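Flagellar basal body protein (Helicobacter pylori, PDB 5NPY) is the hook protein FlgE2, which probably polymerises into the flagellar hook, the curved joint linking the basal-body rod to the filament. Local coordinates at residues A[283-286]-A[287-291]; A[295-298]-A[299-303]; A[511-514]-A[515-518]. All coordinates share one frame; numbering follows the deposited sequence.

Contact 1. Residues A[283-286]-A[287-291]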
loop_
_atom_site.group_PDB
_atom_site.type_symbol
_atom_site.label_atom_id
_atom_site.label_comp_id
_atom_site.label_asym_id
_atom_site.label_seq_id
_atom_site.Cartn_x
_atom_site.Cartn_y
_atom_site.Cartn_z
ATOM N N GLN A 283 -32.919 15.975 -13.989
ATOM C CA GLN A 283 -34.039 15.304 -14.637
ATOM C C GLN A 283 -35.365 15.717 -14.000
ATOM O O GLN A 283 -36.302 16.144 -14.688
ATOM C CB GLN A 283 -33.831 13.795 -14.546
ATOM C CG GLN A 283 -34.934 12.956 -15.135
ATOM C CD GLN A 283 -34.842 11.503 -14.711
ATOM O OE1 GLN A 283 -35.058 11.175 -13.540
ATOM N NE2 GLN A 283 -34.502 10.622 -15.662
ATOM N N LYS A 284 -35.433 15.631 -12.672
ATOM C CA LYS A 284 -36.637 15.988 -11.927
ATOM C C LYS A 284 -37.008 17.447 -12.143
ATOM O O LYS A 284 -38.180 17.778 -12.347
ATOM C CB LYS A 284 -36.405 15.705 -10.438
ATOM C CG LYS A 284 -37.628 15.747 -9.554
ATOM C CD LYS A 284 -37.214 15.705 -8.098
ATOM C CE LYS A 284 -38.416 15.612 -7.186
ATOM N NZ LYS A 284 -38.233 16.442 -5.960
ATOM N N LEU A 285 -36.019 18.336 -12.099
ATOM C CA LEU A 285 -36.284 19.758 -12.289
ATOM C C LEU A 285 -36.787 20.031 -13.702
ATOM O O LEU A 285 -37.784 20.738 -13.886
ATOM C CB LEU A 285 -35.012 20.544 -11.979
ATOM C CG LEU A 285 -35.034 22.055 -11.836
ATOM C CD1 LEU A 285 -36.042 22.494 -10.762
ATOM C CD2 LEU A 285 -33.607 22.521 -11.500
ATOM N N LEU A 286 -36.142 19.430 -14.705
ATOM C CA LEU A 286 -36.585 19.580 -16.089
ATOM C C LEU A 286 -37.971 18.986 -16.333
ATOM O O LEU A 286 -38.720 19.500 -17.167
ATOM C CB LEU A 286 -35.577 18.926 -17.022
ATOM C CG LEU A 286 -35.885 18.989 -18.507
ATOM C CD1 LEU A 286 -35.714 20.412 -19.022
ATOM C CD2 LEU A 286 -34.966 18.017 -19.227
ATOM N N LYS A 287 -38.328 17.899 -15.644
ATOM C CA LYS A 287 -39.631 17.285 -15.891
ATOM C C LYS A 287 -40.761 18.130 -15.321
ATOM O O LYS A 287 -41.809 18.272 -15.954
ATOM C CB LYS A 287 -39.689 15.876 -15.301
ATOM C CG LYS A 287 -41.021 15.156 -15.553
ATOM C CD LYS A 287 -41.294 14.958 -17.061
ATOM C CE LYS A 287 -42.421 13.939 -17.295
ATOM N NZ LYS A 287 -42.778 13.745 -18.731
ATOM N N GLU A 288 -40.570 18.688 -14.124
ATOM C CA GLU A 288 -41.611 19.486 -13.484
ATOM C C GLU A 288 -41.852 20.811 -14.217
ATOM O O GLU A 288 -43.002 21.181 -14.485
ATOM C CB GLU A 288 -41.231 19.721 -12.023
ATOM C CG GLU A 288 -41.149 18.419 -11.254
ATOM C CD GLU A 288 -40.682 18.593 -9.824
ATOM O OE1 GLU A 288 -39.994 19.599 -9.548
ATOM O OE2 GLU A 288 -41.008 17.719 -8.985
ATOM N N LYS A 289 -40.783 21.535 -14.568
ATOM C CA LYS A 289 -40.952 22.882 -15.122
ATOM C C LYS A 289 -41.316 22.864 -16.603
ATOM O O LYS A 289 -42.094 23.705 -17.064
ATOM C CB LYS A 289 -39.681 23.704 -14.899
ATOM C CG LYS A 289 -39.302 23.848 -13.431
ATOM C CD LYS A 289 -40.347 24.700 -12.723
ATOM C CE LYS A 289 -40.041 24.836 -11.248
ATOM N NZ LYS A 289 -41.276 24.816 -10.428
ATOM N N THR A 290 -40.729 21.967 -17.373
ATOM C CA THR A 290 -41.111 21.764 -18.757
ATOM C C THR A 290 -41.874 20.446 -18.824
ATOM O O THR A 290 -42.227 19.859 -17.799
ATOM C CB THR A 290 -39.875 21.778 -19.659
ATOM O OG1 THR A 290 -39.224 20.506 -19.595
ATOM C CG2 THR A 290 -38.894 22.855 -19.206
ATOM N N GLY A 291 -42.130 19.959 -20.025
ATOM C CA GLY A 291 -42.699 18.635 -20.132
ATOM C C GLY A 291 -41.690 17.553 -20.433
ATOM O O GLY A 291 -42.084 16.393 -20.602
#
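Lys-287 N, Glu-288 N, Lys-289 N and Thr-290 N each bond to the carbonyl four residues earlier, the repeat of an alpha helix, and so close the last turn of helix 279-289. The first of these bonds, Lys-287 N to Gln-283 O, is 2.8 Å long, while the one from Lys-289 N to Leu-285 O is the straighter, at 166° through the hydrogen. Thr-290 is the first residue to leave helical angles, and its side chain finishes the C-terminal end. With OG1 set between its own backbone N and carbonyl carbon (chi1 80°), the hydroxyl swings back along the helix and donates to Leu-286 O over 2.7 Å. That oxygen is gripped twice: the hydroxyl arrives tilted 20° from the carbonyl plane, whereas Thr-290 N sits well above it. OG1 also takes the N-H of Leu-292, so the same hydroxyl ties the helix end to the chain that leaves it.

Leu-286 meets the threonine with its branch. CD1 lies 3.6 Å from Thr-290 OG1 and 4.0 Å from Thr-290 CG2, the two side chains running at a slant to each other. Thr-290 also packs on Val-250 and Ile-252 of strand 247-252, while Leu-285 and Lys-289 rest on Phe-264 of strand 260-266; the helix therefore lies against a beta sheet.

The outer face is charged. Lys-284 and Glu-288, one turn apart, bring their ends near each other without forming a salt bridge, Lys-284 NZ standing 4.3 Å from Glu-288 OE2. The glutamate chain runs out extended past CG, and its CG methylene packs on the lysine's backbone carbonyl: Glu-288 CG is 3.2 Å from Lys-284 O.

Contact 2. Residues A[295-298]-A[299-303]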
loop_
_atom_site.group_PDB
_atom_site.type_symbol
_atom_site.label_atom_id
_atom_site.label_comp_id
_atom_site.label_asym_id
_atom_site.label_seq_id
_atom_site.Cartn_x
_atom_site.Cartn_y
_atom_site.Cartn_z
ATOM N N ASN A 295 -33.047 11.685 -20.416
ATOM C CA ASN A 295 -32.806 10.246 -20.441
ATOM C C ASN A 295 -31.337 9.927 -20.708
ATOM O O ASN A 295 -30.635 10.673 -21.399
ATOM C CB ASN A 295 -33.657 9.565 -21.527
ATOM C CG ASN A 295 -35.158 9.660 -21.258
ATOM O OD1 ASN A 295 -35.938 9.977 -22.158
ATOM N ND2 ASN A 295 -35.563 9.387 -20.013
ATOM N N LEU A 296 -30.887 8.797 -20.161
ATOM C CA LEU A 296 -29.640 8.156 -20.570
ATOM C C LEU A 296 -29.925 7.130 -21.672
ATOM O O LEU A 296 -30.745 6.221 -21.477
ATOM C CB LEU A 296 -28.976 7.478 -19.378
ATOM C CG LEU A 296 -27.611 6.856 -19.662
ATOM C CD1 LEU A 296 -26.610 7.941 -19.912
ATOM C CD2 LEU A 296 -27.187 5.970 -18.509
ATOM N N ILE A 297 -29.243 7.265 -22.820
ATOM C CA ILE A 297 -29.428 6.365 -23.960
ATOM C C ILE A 297 -28.078 5.878 -24.494
ATOM O O ILE A 297 -27.027 6.487 -24.281
ATOM C CB ILE A 297 -30.233 7.023 -25.111
ATOM C CG1 ILE A 297 -29.552 8.310 -25.581
ATOM C CG2 ILE A 297 -31.661 7.316 -24.705
ATOM C CD1 ILE A 297 -29.740 8.600 -27.039
ATOM N N LYS A 298 -28.119 4.765 -25.216
ATOM C CA LYS A 298 -26.938 4.278 -25.915
ATOM C C LYS A 298 -26.877 4.913 -27.291
ATOM O O LYS A 298 -27.891 5.017 -27.983
ATOM C CB LYS A 298 -26.956 2.760 -26.060
ATOM C CG LYS A 298 -26.947 1.974 -24.779
ATOM C CD LYS A 298 -27.019 0.496 -25.135
ATOM C CE LYS A 298 -26.679 -0.408 -23.975
ATOM N NZ LYS A 298 -26.758 -1.849 -24.388
ATOM N N SER A 299 -25.679 5.349 -27.680
ATOM C CA SER A 299 -25.479 5.966 -28.984
ATOM C C SER A 299 -25.663 4.979 -30.126
ATOM O O SER A 299 -25.850 5.402 -31.273
ATOM C CB SER A 299 -24.077 6.560 -29.061
ATOM O OG SER A 299 -23.121 5.547 -28.817
ATOM N N GLU A 300 -25.579 3.683 -29.831
ATOM C CA GLU A 300 -25.777 2.594 -30.788
ATOM C C GLU A 300 -26.476 1.501 -29.980
ATOM O O GLU A 300 -25.825 0.778 -29.222
ATOM C CB GLU A 300 -24.447 2.135 -31.367
ATOM C CG GLU A 300 -24.448 0.771 -32.025
ATOM C CD GLU A 300 -23.034 0.236 -32.217
ATOM O OE1 GLU A 300 -22.080 0.957 -31.851
ATOM O OE2 GLU A 300 -22.878 -0.903 -32.717
ATOM N N LYS A 301 -27.805 1.416 -30.104
ATOM C CA LYS A 301 -28.590 0.736 -29.076
ATOM C C LYS A 301 -28.532 -0.783 -29.175
ATOM O O LYS A 301 -28.903 -1.470 -28.215
ATOM C CB LYS A 301 -30.044 1.221 -29.098
ATOM C CG LYS A 301 -30.615 1.482 -27.670
ATOM C CD LYS A 301 -30.343 2.929 -27.171
ATOM C CE LYS A 301 -30.876 3.201 -25.748
ATOM N NZ LYS A 301 -30.331 2.370 -24.636
ATOM N N ASP A 302 -28.067 -1.331 -30.286
ATOM C CA ASP A 302 -27.839 -2.766 -30.329
ATOM C C ASP A 302 -26.463 -3.148 -29.818
ATOM O O ASP A 302 -26.230 -4.332 -29.544
ATOM C CB ASP A 302 -28.036 -3.290 -31.749
ATOM C CG ASP A 302 -29.302 -2.760 -32.375
ATOM O OD1 ASP A 302 -30.315 -3.493 -32.384
ATOM O OD2 ASP A 302 -29.287 -1.596 -32.838
ATOM N N ALA A 303 -25.558 -2.182 -29.674
ATOM C CA ALA A 303 -24.266 -2.465 -29.074
ATOM C C ALA A 303 -24.428 -2.792 -27.597
ATOM O O ALA A 303 -25.263 -2.204 -26.903
ATOM C CB ALA A 303 -23.308 -1.286 -29.234
HETATM O O HOH W 1 -32.125 4.138 -22.983
#
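A type I beta turn from Glu-300 to Ala-303 follows the end of strand 293-298, in the connection to its antiparallel neighbour 308-313, and two lysines fasten this turn back onto the strand. Lys-298 does so through its ammonium group: NZ donates to Ala-303 O over 2.9 Å, lying in the carbonyl plane with a C=O...N angle of 152°. Its chain reaches that far because it is extended beyond CG. The same nitrogen bonds to Lys-304 O and Gly-217 O, so three backbone oxygens accept from the ammonium group and fix where the side chain ends. The turn itself is closed by Ala-303 N bonding to Glu-300 O.

Lys-301 reaches back from the turn and crosses Lys-298 at about a right angle. Bends at chi2 (88°) and chi4 (61°) curl it back over the strand, where CE packs 3.9 Å from Ile-297 CB and lies close to the backbone N of Lys-298. Its NZ sits 3.4 Å from Lys-298 CG, alongside aliphatic carbon; the two ammonium nitrogens stay 5.5 Å apart, Lys-298 NZ held by carbonyl oxygens and Lys-301 NZ bonded to a water. Ser-299, just before the turn, points its hydroxyl to Pro-307 O, a bond between the start of this connection and its far end.

The second link between turn and strand runs through solvent at this surface: one water accepts from Lys-301 NZ at 3.0 Å and donates to Leu-296 O at 2.9 Å.

Contact 3. Residues A[511-514]-A[515-518]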
loop_
_atom_site.group_PDB
_atom_site.type_symbol
_atom_site.label_atom_id
_atom_site.label_comp_id
_atom_site.label_asym_id
_atom_site.label_seq_id
_atom_site.Cartn_x
_atom_site.Cartn_y
_atom_site.Cartn_z
ATOM N N THR A 511 36.002 -4.060 32.639
ATOM C CA THR A 511 36.779 -2.932 33.132
ATOM C C THR A 511 38.202 -3.325 33.509
ATOM O O THR A 511 39.030 -2.437 33.746
ATOM C CB THR A 511 36.089 -2.289 34.338
ATOM O OG1 THR A 511 35.946 -3.260 35.389
ATOM C CG2 THR A 511 34.716 -1.728 33.942
ATOM N N ASN A 512 38.511 -4.624 33.561
ATOM C CA ASN A 512 39.881 -5.063 33.837
ATOM C C ASN A 512 40.137 -6.387 33.105
ATOM O O ASN A 512 39.939 -7.466 33.666
ATOM C CB ASN A 512 40.124 -5.205 35.329
ATOM C CG ASN A 512 41.556 -5.564 35.629
ATOM O OD1 ASN A 512 42.460 -5.087 34.949
ATOM N ND2 ASN A 512 41.775 -6.431 36.620
ATOM N N ASP A 513 40.624 -6.288 31.862
ATOM C CA ASP A 513 40.950 -7.492 31.095
ATOM C C ASP A 513 42.081 -8.288 31.733
ATOM O O ASP A 513 42.168 -9.507 31.535
ATOM C CB ASP A 513 41.330 -7.130 29.657
ATOM C CG ASP A 513 40.137 -6.747 28.812
ATOM O OD1 ASP A 513 40.296 -5.855 27.955
ATOM O OD2 ASP A 513 39.044 -7.337 29.004
ATOM N N GLN A 514 42.965 -7.617 32.485
ATOM C CA GLN A 514 44.027 -8.315 33.205
ATOM C C GLN A 514 43.469 -9.326 34.208
ATOM O O GLN A 514 44.151 -10.301 34.547
ATOM C CB GLN A 514 44.931 -7.308 33.930
ATOM C CG GLN A 514 45.349 -6.097 33.110
ATOM C CD GLN A 514 46.149 -5.071 33.926
ATOM O OE1 GLN A 514 47.008 -5.433 34.742
ATOM N NE2 GLN A 514 45.860 -3.784 33.709
ATOM N N GLY A 515 42.240 -9.113 34.691
ATOM C CA GLY A 515 41.611 -10.022 35.638
ATOM C C GLY A 515 41.125 -11.330 35.041
ATOM O O GLY A 515 40.687 -12.209 35.793
ATOM N N LEU A 516 41.187 -11.481 33.723
ATOM C CA LEU A 516 40.840 -12.751 33.095
ATOM C C LEU A 516 42.007 -13.743 33.148
ATOM O O LEU A 516 43.183 -13.358 33.187
ATOM C CB LEU A 516 40.423 -12.534 31.639
ATOM C CG LEU A 516 39.201 -11.677 31.308
ATOM C CD1 LEU A 516 39.114 -11.536 29.792
ATOM C CD2 LEU A 516 37.903 -12.261 31.885
ATOM N N ARG A 517 41.663 -15.035 33.129
ATOM C CA ARG A 517 42.629 -16.131 33.114
ATOM C C ARG A 517 42.881 -16.590 31.685
ATOM O O ARG A 517 41.937 -16.821 30.924
ATOM C CB ARG A 517 42.139 -17.316 33.952
ATOM C CG ARG A 517 42.986 -18.596 33.817
ATOM C CD ARG A 517 42.309 -19.806 34.469
ATOM N NE ARG A 517 42.025 -19.588 35.889
ATOM C CZ ARG A 517 41.181 -20.324 36.613
ATOM N NH1 ARG A 517 40.530 -21.332 36.050
ATOM N NH2 ARG A 517 40.983 -20.052 37.897
ATOM N N LYS A 518 44.149 -16.749 31.337
ATOM C CA LYS A 518 44.543 -17.230 30.023
ATOM C C LYS A 518 44.583 -18.755 30.028
ATOM O O LYS A 518 45.100 -19.366 30.971
ATOM C CB LYS A 518 45.908 -16.652 29.655
ATOM C CG LYS A 518 46.141 -16.452 28.181
ATOM C CD LYS A 518 47.218 -15.405 27.966
ATOM C CE LYS A 518 48.308 -15.931 27.060
ATOM N NZ LYS A 518 47.739 -16.521 25.829
#
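Gly-515, Leu-516 and Asp-513 carry a short 3-10 turn in the connection between strand 499-509 and the small hairpin of strands 517-519 and 523-525. Gly-515 N bonds to Asn-512 O over 3.0 Å, and Leu-516 N to Asp-513 O over 3.1 Å, each spanning three residues. Both donors stand almost 60° out of the plane of the carbonyl they meet. The glycine lies beneath the amide of Asn-512: with CG anti to the backbone N (chi1 -176°), that side chain folds over the turn and sets ND2 3.7 Å from Gly-515 CA.

Leu-516 is buried; with CG beside its own backbone N (chi1 -62°), the side chain lies by the carbonyl its N-H bonds to, CB 3.5 Å from Asp-513 O. Farther along, it packs on Trp-96, Tyr-524 and Met-526, joining the turn to the 523-525 strand of the hairpin and to the loop that holds Trp-96. Asp-513 directs its carboxylate to the same tryptophan, OD2 accepting from Trp-96 NE1. Trp-96 thus meets both residues, and between them the carboxylate and the leucine methyl come close, Asp-513 OD2 lying 4.3 Å from Leu-516 CD1.

Overall arrangement
Contacts 1 and 2 belong to consecutive elements of one region: helix 279-289 ends at contact 1, and strand 293-298, which follows it, ends at contact 2, with centres 22 Å apart and no touch beyond their adjoining sequence. Gln-283 ties the helix to the strand, its NE2 donating to Leu-294 O, one residue before contact 2. Contact 3 lies on the opposite side of the chain's centre, at the far end of an elongated molecule, its centre 98 Å from that of contact 1 and 92 Å from that of contact 2. The bound tris-hydroxymethyl-methyl-ammonium ion, held in a pocket that includes Asn-226 and Arg-393, is about 14 Å from the Gln-283 side chain.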